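Local coordinates for NAD-dependent protein deacylase 2 (Archaeoglobus fulgidus, PDB 1S7G) that removes acetyl groups from protein lysines, including the N-terminal lysine of the chromatin protein Alba, by a reaction that consumes NAD, at residues G25-S30 with N101-H106; S30-F35 with L74-N79. All coordinates share one frame; numbering follows the deposited sequence.

How the interactions relate
Interactions 1 and 2 are neighbours along one loop that lines the NAD site, and their centres lie about 6 Å apart. They share Ser30. Interaction 1 ties the start of the loop to residues 101-106, which follow strand 94-99. Interaction 2 ties its middle to residues 74-79, just before helix 80-90. The two also touch directly. Asn79 ND2 probably donates a hydrogen bond to Ile26 O at 2.9 Å. Ile32 CD1 of interaction 2 packs 3.6 Å from Asp103 OD1 of interaction 1. Both reach the dinucleotide: Gly25, Ala28 and Glu29 border the adenine, while Phe35 CB lies 3.9 Å from NAD O2A.

Interaction 1. Residues G25-S30 with N101-H106; sequences GISAES and NIDMLH. With NAD (nicotinamide-adenine-dinucleotide), chain L.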
ATOM      1  N   GLY A  25      15.213  14.237   1.950  1.00 25.27           N
ATOM      2  CA  GLY A  25      14.980  15.665   1.877  1.00 25.23           C
ATOM      3  C   GLY A  25      13.773  16.169   2.649  1.00 26.39           C
ATOM      4  O   GLY A  25      13.717  17.349   2.986  1.00 26.88           O
ATOM      5  N   ILE A  26      12.801  15.309   2.938  1.00 27.14           N
ATOM      6  CA  ILE A  26      11.629  15.788   3.666  1.00 31.03           C
ATOM      7  C   ILE A  26      11.901  15.973   5.145  1.00 35.75           C
ATOM      8  O   ILE A  26      11.174  16.699   5.828  1.00 37.67           O
ATOM      9  CB  ILE A  26      10.416  14.850   3.536  1.00 30.32           C
ATOM     10  CG1 ILE A  26       9.165  15.581   4.040  1.00 32.64           C
ATOM     11  CG2 ILE A  26      10.627  13.584   4.368  1.00 29.28           C
ATOM     12  CD1 ILE A  26       7.890  14.795   3.932  1.00 32.97           C
ATOM     13  N   SER A  27      12.941  15.310   5.643  1.00 39.82           N
ATOM     14  CA  SER A  27      13.299  15.396   7.055  1.00 43.24           C
ATOM     15  C   SER A  27      14.473  16.340   7.299  1.00 45.19           C
ATOM     16  O   SER A  27      14.981  16.438   8.416  1.00 46.10           O
ATOM     17  CB  SER A  27      13.631  14.002   7.601  1.00 43.99           C
ATOM     18  OG  SER A  27      12.497  13.147   7.547  1.00 45.64           O
ATOM     19  N   ALA A  28      14.904  17.032   6.250  1.00 46.59           N
ATOM     20  CA  ALA A  28      16.014  17.968   6.370  1.00 49.42           C
ATOM     21  C   ALA A  28      15.644  19.121   7.298  1.00 50.98           C
ATOM     22  O   ALA A  28      16.499  19.662   7.999  1.00 51.96           O
ATOM     23  CB  ALA A  28      16.396  18.505   4.994  1.00 49.74           C
ATOM     24  N   GLU A  29      14.364  19.490   7.299  1.00 52.39           N
ATOM     25  CA  GLU A  29      13.878  20.580   8.141  1.00 53.64           C
ATOM     26  C   GLU A  29      13.510  20.124   9.548  1.00 53.05           C
ATOM     27  O   GLU A  29      12.951  20.892  10.330  1.00 52.43           O
ATOM     28  CB  GLU A  29      12.679  21.266   7.479  1.00 54.17           C
ATOM     29  CG  GLU A  29      13.050  22.035   6.218  1.00 57.10           C
ATOM     30  CD  GLU A  29      11.837  22.482   5.427  1.00 58.81           C
ATOM     31  OE1 GLU A  29      11.049  23.299   5.955  1.00 60.27           O
ATOM     32  OE2 GLU A  29      11.672  22.013   4.278  1.00 58.49           O
ATOM     33  N   SER A  30      13.824  18.870   9.861  1.00 53.24           N
ATOM     34  CA  SER A  30      13.561  18.318  11.185  1.00 54.81           C
ATOM     35  C   SER A  30      14.888  18.195  11.927  1.00 56.01           C
ATOM     36  O   SER A  30      14.924  17.858  13.113  1.00 55.53           O
ATOM     37  CB  SER A  30      12.892  16.942  11.088  1.00 54.41           C
ATOM     38  OG  SER A  30      11.524  17.056  10.739  1.00 54.27           O
ATOM     39  N   ASN A 101      12.893   6.833   4.284  1.00 24.23           N
ATOM     40  CA  ASN A 101      13.452   7.242   5.572  1.00 26.50           C
ATOM     41  C   ASN A 101      13.194   6.203   6.659  1.00 25.41           C
ATOM     42  O   ASN A 101      12.214   5.463   6.607  1.00 25.19           O
ATOM     43  CB  ASN A 101      12.872   8.592   6.000  1.00 26.42           C
ATOM     44  CG  ASN A 101      13.087   9.661   4.955  1.00 28.16           C
ATOM     45  OD1 ASN A 101      14.097   9.652   4.257  1.00 29.10           O
ATOM     46  ND2 ASN A 101      12.146  10.595   4.847  1.00 25.53           N
ATOM     47  N   ILE A 102      14.078   6.164   7.644  1.00 26.10           N
ATOM     48  CA  ILE A 102      13.976   5.224   8.753  1.00 28.52           C
ATOM     49  C   ILE A 102      13.690   5.941  10.082  1.00 30.19           C
ATOM     50  O   ILE A 102      13.740   5.326  11.144  1.00 30.93           O
ATOM     51  CB  ILE A 102      15.297   4.451   8.906  1.00 29.43           C
ATOM     52  CG1 ILE A 102      16.416   5.429   9.276  1.00 29.60           C
ATOM     53  CG2 ILE A 102      15.632   3.723   7.603  1.00 28.26           C
ATOM     54  CD1 ILE A 102      17.801   4.805   9.357  1.00 32.62           C
ATOM     55  N   ASP A 103      13.378   7.233  10.017  1.00 30.02           N
ATOM     56  CA  ASP A 103      13.124   8.029  11.216  1.00 30.83           C
ATOM     57  C   ASP A 103      11.709   7.933  11.807  1.00 31.18           C
ATOM     58  O   ASP A 103      11.461   8.432  12.903  1.00 29.64           O
ATOM     59  CB  ASP A 103      13.465   9.496  10.924  1.00 30.55           C
ATOM     60  CG  ASP A 103      12.621  10.082   9.802  1.00 33.59           C
ATOM     61  OD1 ASP A 103      13.033  11.116   9.232  1.00 34.08           O
ATOM     62  OD2 ASP A 103      11.542   9.520   9.491  1.00 32.43           O
ATOM     63  N   MET A 104      10.787   7.303  11.083  1.00 30.74           N
ATOM     64  CA  MET A 104       9.409   7.138  11.548  1.00 30.00           C
ATOM     65  C   MET A 104       8.688   8.444  11.840  1.00 29.18           C
ATOM     66  O   MET A 104       7.723   8.468  12.608  1.00 28.84           O
ATOM     67  CB  MET A 104       9.383   6.283  12.808  1.00 32.85           C
ATOM     68  CG  MET A 104       9.985   4.915  12.628  1.00 39.32           C
ATOM     69  SD  MET A 104       9.952   4.031  14.176  1.00 49.26           S
ATOM     70  CE  MET A 104       8.141   3.600  14.270  1.00 46.03           C
ATOM     71  N   LEU A 105       9.154   9.529  11.240  1.00 27.95           N
ATOM     72  CA  LEU A 105       8.536  10.823  11.457  1.00 26.93           C
ATOM     73  C   LEU A 105       7.132  10.908  10.858  1.00 27.21           C
ATOM     74  O   LEU A 105       6.308  11.697  11.313  1.00 26.67           O
ATOM     75  CB  LEU A 105       9.440  11.925  10.900  1.00 26.03           C
ATOM     76  CG  LEU A 105      10.779  11.997  11.641  1.00 26.41           C
ATOM     77  CD1 LEU A 105      11.638  13.130  11.090  1.00 24.65           C
ATOM     78  CD2 LEU A 105      10.513  12.213  13.135  1.00 28.63           C
ATOM     79  N   HIS A 106       6.847  10.095   9.844  1.00 27.77           N
ATOM     80  CA  HIS A 106       5.514  10.117   9.243  1.00 26.63           C
ATOM     81  C   HIS A 106       4.455   9.582  10.201  1.00 25.85           C
ATOM     82  O   HIS A 106       3.372  10.152  10.314  1.00 25.99           O
ATOM     83  CB  HIS A 106       5.492   9.305   7.949  1.00 26.65           C
ATOM     84  CG  HIS A 106       6.140  10.002   6.797  1.00 28.75           C
ATOM     85  ND1 HIS A 106       5.619  11.148   6.236  1.00 28.23           N
ATOM     86  CD2 HIS A 106       7.284   9.736   6.121  1.00 26.11           C
ATOM     87  CE1 HIS A 106       6.416  11.560   5.264  1.00 28.41           C
ATOM     88  NE2 HIS A 106       7.432  10.720   5.175  1.00 29.35           N
TER
HETATM   89  PA  NAD L 703      18.865  11.791  -1.432  1.00 49.27           P
HETATM   90  O1A NAD L 703      19.349  11.180  -2.610  1.00 50.76           O
HETATM   91  O2A NAD L 703      19.903  12.204  -0.515  1.00 51.19           O
HETATM   92  O5B NAD L 703      17.914  12.916  -1.930  1.00 49.11           O
HETATM   93  C5B NAD L 703      17.202  13.925  -1.096  1.00 45.53           C
HETATM   94  C4B NAD L 703      16.691  15.001  -2.066  1.00 44.89           C
HETATM   95  O4B NAD L 703      15.974  15.978  -1.265  1.00 42.93           O
HETATM   96  C3B NAD L 703      17.810  15.821  -2.862  1.00 43.73           C
HETATM   97  O3B NAD L 703      17.499  15.602  -4.267  1.00 45.05           O
HETATM   98  C2B NAD L 703      17.703  17.284  -2.442  1.00 42.88           C
HETATM   99  O2B NAD L 703      17.847  18.296  -3.393  1.00 42.11           O
HETATM  100  C1B NAD L 703      16.313  17.293  -1.713  1.00 42.28           C
HETATM  101  N9A NAD L 703      16.232  18.159  -0.502  1.00 39.50           N
HETATM  102  C8A NAD L 703      17.129  18.594   0.470  1.00 37.89           C
HETATM  103  N7A NAD L 703      16.565  19.370   1.384  1.00 40.88           N
HETATM  104  C5A NAD L 703      15.254  19.504   1.094  1.00 38.80           C
HETATM  105  C6A NAD L 703      14.005  20.222   1.697  1.00 37.67           C
HETATM  106  N6A NAD L 703      14.021  20.931   2.740  1.00 40.05           N
HETATM  107  N1A NAD L 703      12.753  20.062   1.023  1.00 38.01           N
HETATM  108  C2A NAD L 703      12.539  19.322  -0.170  1.00 37.27           C
HETATM  109  N3A NAD L 703      13.691  18.635  -0.769  1.00 37.38           N
HETATM  110  C4A NAD L 703      15.015  18.741  -0.114  1.00 38.87           C
HETATM  111  O3  NAD L 703      17.875  10.896  -0.663  1.00 49.38           O
HETATM  112  PN  NAD L 703      16.850   9.835  -1.101  1.00 47.52           P
HETATM  113  O1N NAD L 703      16.251  10.299  -2.298  1.00 50.71           O
HETATM  114  O2N NAD L 703      16.014   9.626   0.106  1.00 48.25           O
HETATM  115  O5D NAD L 703      17.834   8.534  -1.503  1.00 51.65           O
HETATM  116  C5D NAD L 703      18.558   7.883  -0.423  1.00 57.29           C
HETATM  117  C4D NAD L 703      19.157   6.532  -0.715  1.00 62.05           C
HETATM  118  O4D NAD L 703      19.736   6.381  -2.099  1.00 63.36           O
HETATM  119  C3D NAD L 703      20.329   6.194   0.278  1.00 64.30           C
HETATM  120  O3D NAD L 703      20.222   4.805   0.768  1.00 66.65           O
HETATM  121  C2D NAD L 703      21.680   6.517  -0.548  1.00 65.32           C
HETATM  122  O2D NAD L 703      22.857   5.775  -0.143  1.00 65.72           O
HETATM  123  C1D NAD L 703      21.237   6.305  -2.083  1.00 65.05           C
HETATM  124  N1N NAD L 703      21.809   7.342  -3.054  1.00 66.63           N
HETATM  125  C2N NAD L 703      22.987   6.876  -3.889  1.00 67.18           C
HETATM  126  C3N NAD L 703      23.578   7.741  -4.875  1.00 68.22           C
HETATM  127  C7N NAD L 703      24.795   7.328  -5.712  1.00 69.02           C
HETATM  128  O7N NAD L 703      25.177   8.086  -6.707  1.00 69.66           O
HETATM  129  N7N NAD L 703      25.481   6.202  -5.338  1.00 69.61           N
HETATM  130  C4N NAD L 703      22.973   9.207  -5.077  1.00 67.86           C
HETATM  131  C5N NAD L 703      21.781   9.699  -4.221  1.00 68.23           C
HETATM  132  C6N NAD L 703      21.219   8.745  -3.218  1.00 67.04           C
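Ser27 OG donates a hydrogen bond to Asp103 OD1 at 2.7 Å, and Asp103 OD1 accepts it through its syn lone pair. The other oxygen, OD2, takes the backbone N of Leu105 at 3.0 Å, an Asx turn. This N-H points almost straight at OD2 (173°) but comes from above the carboxylate plane. Two bonds thus fix the rotation of the Asp103 carboxylate. Asp103 CG sits between its backbone N and carbonyl carbon (chi1 61°), which lets the carboxylate reach both partners.

The other contacts between the two segments are van der Waals. Leu105 CD1 lies 3.6 Å from Ser27 OG and also touches Ser30. Ile26 divides its branches: CG2 meets Asn101 ND2 at 3.4 Å, and CD1 approaches the His106 ring at CE1, 3.8 Å away. Both polar groups are anchored elsewhere, Asn101 ND2 on Gly23 O and His106 NE2 on Thr22 OG1.

On the ligand side, Glu29 OE2 accepts a bond from NAD N6A at 3.0 Å, and Gly236 N also binds this oxygen. Gly25 O lies 3.2 Å from NAD C6A. Gly25-Ser30 and Asn101-Asp103 all belong to the NAD site, here on the Rossmann-type domain of a sirtuin.

Interaction 2. Residues S30-F35 with L74-N79; sequences SGIPTF and LFAEPN. With NAD (nicotinamide-adenine-dinucleotide), chain L.
Ser30 OG grips the other segment with two hydrogen bonds. It donates to Glu77 O at 2.8 Å, and the donor lies somewhat out of the carbonyl plane. It accepts from Asn79 ND2 at 2.9 Å. This second bond is bent, with an N-H...O angle of 133°, and the hydroxyl lies 31° out of the amide plane. OG is anti to the carbonyl carbon of its own residue (chi1 -76°), which turns it to residues 77-79.

Next to these bonds the Ala76 methyl, CB, packs 3.5 Å from Ser30 O. Ile32 lays CG1 and CD1 against the same methyl, an apolar contact with CD1 at 4.0 Å from Ala76 CB. Ile32 also touches Leu105 and Asp103.

Asn79 is positioned by the helix that follows. It is the N-cap of helix 80-90, and its OD1 accepts from Ala81 N. Its ND2 also donates to Ile26 O, and its backbone N donates to His82 ND1. One amide therefore joins the cap to the loop at both Ile26 and Ser30. Farther out, the backbone N atoms of Leu74 and Phe75 bind Glu140 of a second subunit.

Residues 30-35 belong to the NAD site. The contact joins this part of the cofactor-binding loop, which follows strand 18-22 of the sirtuin Rossmann-type fold, to the N-terminus of a capped helix.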
ATOM      1  N   SER A  30      13.824  18.870   9.861  1.00 53.24           N
ATOM      2  CA  SER A  30      13.561  18.318  11.185  1.00 54.81           C
ATOM      3  C   SER A  30      14.888  18.195  11.927  1.00 56.01           C
ATOM      4  O   SER A  30      14.924  17.858  13.113  1.00 55.53           O
ATOM      5  CB  SER A  30      12.892  16.942  11.088  1.00 54.41           C
ATOM      6  OG  SER A  30      11.524  17.056  10.739  1.00 54.27           O
ATOM      7  N   GLY A  31      15.977  18.472  11.214  1.00 56.83           N
ATOM      8  CA  GLY A  31      17.295  18.398  11.816  1.00 58.74           C
ATOM      9  C   GLY A  31      18.116  17.193  11.394  1.00 60.50           C
ATOM     10  O   GLY A  31      19.162  16.920  11.984  1.00 61.13           O
ATOM     11  N   ILE A  32      17.647  16.466  10.383  1.00 60.93           N
ATOM     12  CA  ILE A  32      18.364  15.294   9.895  1.00 62.17           C
ATOM     13  C   ILE A  32      18.945  15.599   8.514  1.00 64.41           C
ATOM     14  O   ILE A  32      18.238  15.546   7.509  1.00 64.60           O
ATOM     15  CB  ILE A  32      17.432  14.062   9.792  1.00 60.89           C
ATOM     16  CG1 ILE A  32      16.711  13.841  11.124  1.00 59.58           C
ATOM     17  CG2 ILE A  32      18.243  12.822   9.439  1.00 59.80           C
ATOM     18  CD1 ILE A  32      15.700  12.710  11.102  1.00 58.36           C
ATOM     19  N   PRO A  33      20.246  15.926   8.451  1.00 67.20           N
ATOM     20  CA  PRO A  33      20.881  16.237   7.169  1.00 69.52           C
ATOM     21  C   PRO A  33      20.862  15.066   6.190  1.00 71.55           C
ATOM     22  O   PRO A  33      20.916  13.899   6.587  1.00 71.32           O
ATOM     23  CB  PRO A  33      22.296  16.640   7.577  1.00 68.81           C
ATOM     24  CG  PRO A  33      22.546  15.778   8.772  1.00 69.34           C
ATOM     25  CD  PRO A  33      21.244  15.914   9.536  1.00 68.62           C
ATOM     26  N   THR A  34      20.776  15.396   4.905  1.00 73.31           N
ATOM     27  CA  THR A  34      20.742  14.395   3.852  1.00 74.99           C
ATOM     28  C   THR A  34      22.146  13.826   3.639  1.00 76.44           C
ATOM     29  O   THR A  34      23.076  14.157   4.374  1.00 75.59           O
ATOM     30  CB  THR A  34      20.228  15.016   2.541  1.00 74.84           C
ATOM     31  OG1 THR A  34      19.112  15.866   2.823  1.00 75.99           O
ATOM     32  CG2 THR A  34      19.763  13.943   1.598  1.00 75.18           C
ATOM     33  N   PHE A  35      22.294  12.971   2.631  1.00 78.79           N
ATOM     34  CA  PHE A  35      23.578  12.344   2.318  1.00 81.24           C
ATOM     35  C   PHE A  35      24.721  13.346   2.160  1.00 82.49           C
ATOM     36  O   PHE A  35      25.707  13.297   2.903  1.00 82.72           O
ATOM     37  CB  PHE A  35      23.448  11.503   1.045  1.00 81.92           C
ATOM     38  N   LEU A  74      18.815  12.573  17.021  1.00 49.95           N
ATOM     39  CA  LEU A  74      18.218  11.332  17.508  1.00 46.86           C
ATOM     40  C   LEU A  74      16.815  11.595  18.044  1.00 44.51           C
ATOM     41  O   LEU A  74      15.978  10.689  18.091  1.00 43.41           O
ATOM     42  CB  LEU A  74      19.079  10.720  18.615  1.00 46.60           C
ATOM     43  CG  LEU A  74      20.458  10.209  18.188  1.00 49.28           C
ATOM     44  CD1 LEU A  74      21.292   9.852  19.417  1.00 49.48           C
ATOM     45  CD2 LEU A  74      20.288   9.003  17.274  1.00 48.83           C
ATOM     46  N   PHE A  75      16.552  12.832  18.449  1.00 40.33           N
ATOM     47  CA  PHE A  75      15.236  13.158  18.975  1.00 39.66           C
ATOM     48  C   PHE A  75      14.473  14.122  18.088  1.00 38.68           C
ATOM     49  O   PHE A  75      13.616  14.873  18.555  1.00 41.22           O
ATOM     50  CB  PHE A  75      15.351  13.706  20.397  1.00 36.18           C
ATOM     51  CG  PHE A  75      15.966  12.735  21.355  1.00 36.10           C
ATOM     52  CD1 PHE A  75      17.346  12.660  21.500  1.00 35.84           C
ATOM     53  CD2 PHE A  75      15.166  11.856  22.079  1.00 36.49           C
ATOM     54  CE1 PHE A  75      17.922  11.721  22.353  1.00 35.09           C
ATOM     55  CE2 PHE A  75      15.733  10.911  22.933  1.00 36.55           C
ATOM     56  CZ  PHE A  75      17.114  10.846  23.071  1.00 35.60           C
ATOM     57  N   ALA A  76      14.785  14.084  16.798  1.00 36.99           N
ATOM     58  CA  ALA A  76      14.110  14.935  15.831  1.00 35.75           C
ATOM     59  C   ALA A  76      12.599  14.710  15.920  1.00 35.22           C
ATOM     60  O   ALA A  76      12.126  13.635  16.310  1.00 33.23           O
ATOM     61  CB  ALA A  76      14.605  14.621  14.422  1.00 34.61           C
ATOM     62  N   GLU A  77      11.847  15.740  15.565  1.00 36.07           N
ATOM     63  CA  GLU A  77      10.395  15.677  15.578  1.00 36.10           C
ATOM     64  C   GLU A  77       9.913  15.992  14.172  1.00 33.63           C
ATOM     65  O   GLU A  77      10.608  16.658  13.397  1.00 30.84           O
ATOM     66  CB  GLU A  77       9.823  16.702  16.565  1.00 40.36           C
ATOM     67  CG  GLU A  77      10.332  16.521  17.987  1.00 46.61           C
ATOM     68  CD  GLU A  77       9.829  17.593  18.940  1.00 50.88           C
ATOM     69  OE1 GLU A  77       9.987  18.797  18.620  1.00 51.91           O
ATOM     70  OE2 GLU A  77       9.286  17.225  20.011  1.00 50.92           O
ATOM     71  N   PRO A  78       8.723  15.503  13.812  1.00 32.15           N
ATOM     72  CA  PRO A  78       8.257  15.809  12.460  1.00 31.58           C
ATOM     73  C   PRO A  78       8.171  17.318  12.224  1.00 31.84           C
ATOM     74  O   PRO A  78       7.998  18.096  13.164  1.00 28.32           O
ATOM     75  CB  PRO A  78       6.902  15.099  12.382  1.00 31.80           C
ATOM     76  CG  PRO A  78       6.518  14.855  13.826  1.00 33.69           C
ATOM     77  CD  PRO A  78       7.820  14.565  14.497  1.00 31.51           C
ATOM     78  N   ASN A  79       8.333  17.732  10.971  1.00 31.02           N
ATOM     79  CA  ASN A  79       8.268  19.143  10.641  1.00 30.95           C
ATOM     80  C   ASN A  79       6.968  19.411   9.887  1.00 30.69           C
ATOM     81  O   ASN A  79       6.174  18.492   9.670  1.00 30.61           O
ATOM     82  CB  ASN A  79       9.499  19.550   9.816  1.00 31.61           C
ATOM     83  CG  ASN A  79       9.568  18.853   8.478  1.00 30.04           C
ATOM     84  OD1 ASN A  79       8.651  18.956   7.659  1.00 31.21           O
ATOM     85  ND2 ASN A  79      10.660  18.144   8.245  1.00 29.78           N
TER
HETATM   86  PA  NAD L 703      18.865  11.791  -1.432  1.00 49.27           P
HETATM   87  O1A NAD L 703      19.349  11.180  -2.610  1.00 50.76           O
HETATM   88  O2A NAD L 703      19.903  12.204  -0.515  1.00 51.19           O
HETATM   89  O5B NAD L 703      17.914  12.916  -1.930  1.00 49.11           O
HETATM   90  C5B NAD L 703      17.202  13.925  -1.096  1.00 45.53           C
HETATM   91  C4B NAD L 703      16.691  15.001  -2.066  1.00 44.89           C
HETATM   92  O4B NAD L 703      15.974  15.978  -1.265  1.00 42.93           O
HETATM   93  C3B NAD L 703      17.810  15.821  -2.862  1.00 43.73           C
HETATM   94  O3B NAD L 703      17.499  15.602  -4.267  1.00 45.05           O
HETATM   95  C2B NAD L 703      17.703  17.284  -2.442  1.00 42.88           C
HETATM   96  O2B NAD L 703      17.847  18.296  -3.393  1.00 42.11           O
HETATM   97  C1B NAD L 703      16.313  17.293  -1.713  1.00 42.28           C
HETATM   98  N9A NAD L 703      16.232  18.159  -0.502  1.00 39.50           N
HETATM   99  C8A NAD L 703      17.129  18.594   0.470  1.00 37.89           C
HETATM  100  N7A NAD L 703      16.565  19.370   1.384  1.00 40.88           N
HETATM  101  C5A NAD L 703      15.254  19.504   1.094  1.00 38.80           C
HETATM  102  C6A NAD L 703      14.005  20.222   1.697  1.00 37.67           C
HETATM  103  N6A NAD L 703      14.021  20.931   2.740  1.00 40.05           N
HETATM  104  N1A NAD L 703      12.753  20.062   1.023  1.00 38.01           N
HETATM  105  C2A NAD L 703      12.539  19.322  -0.170  1.00 37.27           C
HETATM  106  N3A NAD L 703      13.691  18.635  -0.769  1.00 37.38           N
HETATM  107  C4A NAD L 703      15.015  18.741  -0.114  1.00 38.87           C
HETATM  108  O3  NAD L 703      17.875  10.896  -0.663  1.00 49.38           O
HETATM  109  PN  NAD L 703      16.850   9.835  -1.101  1.00 47.52           P
HETATM  110  O1N NAD L 703      16.251  10.299  -2.298  1.00 50.71           O
HETATM  111  O2N NAD L 703      16.014   9.626   0.106  1.00 48.25           O
HETATM  112  O5D NAD L 703      17.834   8.534  -1.503  1.00 51.65           O
HETATM  113  C5D NAD L 703      18.558   7.883  -0.423  1.00 57.29           C
HETATM  114  C4D NAD L 703      19.157   6.532  -0.715  1.00 62.05           C
HETATM  115  O4D NAD L 703      19.736   6.381  -2.099  1.00 63.36           O
HETATM  116  C3D NAD L 703      20.329   6.194   0.278  1.00 64.30           C
HETATM  117  O3D NAD L 703      20.222   4.805   0.768  1.00 66.65           O
HETATM  118  C2D NAD L 703      21.680   6.517  -0.548  1.00 65.32           C
HETATM  119  O2D NAD L 703      22.857   5.775  -0.143  1.00 65.72           O
HETATM  120  C1D NAD L 703      21.237   6.305  -2.083  1.00 65.05           C
HETATM  121  N1N NAD L 703      21.809   7.342  -3.054  1.00 66.63           N
HETATM  122  C2N NAD L 703      22.987   6.876  -3.889  1.00 67.18           C
HETATM  123  C3N NAD L 703      23.578   7.741  -4.875  1.00 68.22           C
HETATM  124  C7N NAD L 703      24.795   7.328  -5.712  1.00 69.02           C
HETATM  125  O7N NAD L 703      25.177   8.086  -6.707  1.00 69.66           O
HETATM  126  N7N NAD L 703      25.481   6.202  -5.338  1.00 69.61           N
HETATM  127  C4N NAD L 703      22.973   9.207  -5.077  1.00 67.86           C
HETATM  128  C5N NAD L 703      21.781   9.699  -4.221  1.00 68.23           C
HETATM  129  C6N NAD L 703      21.219   8.745  -3.218  1.00 67.04           C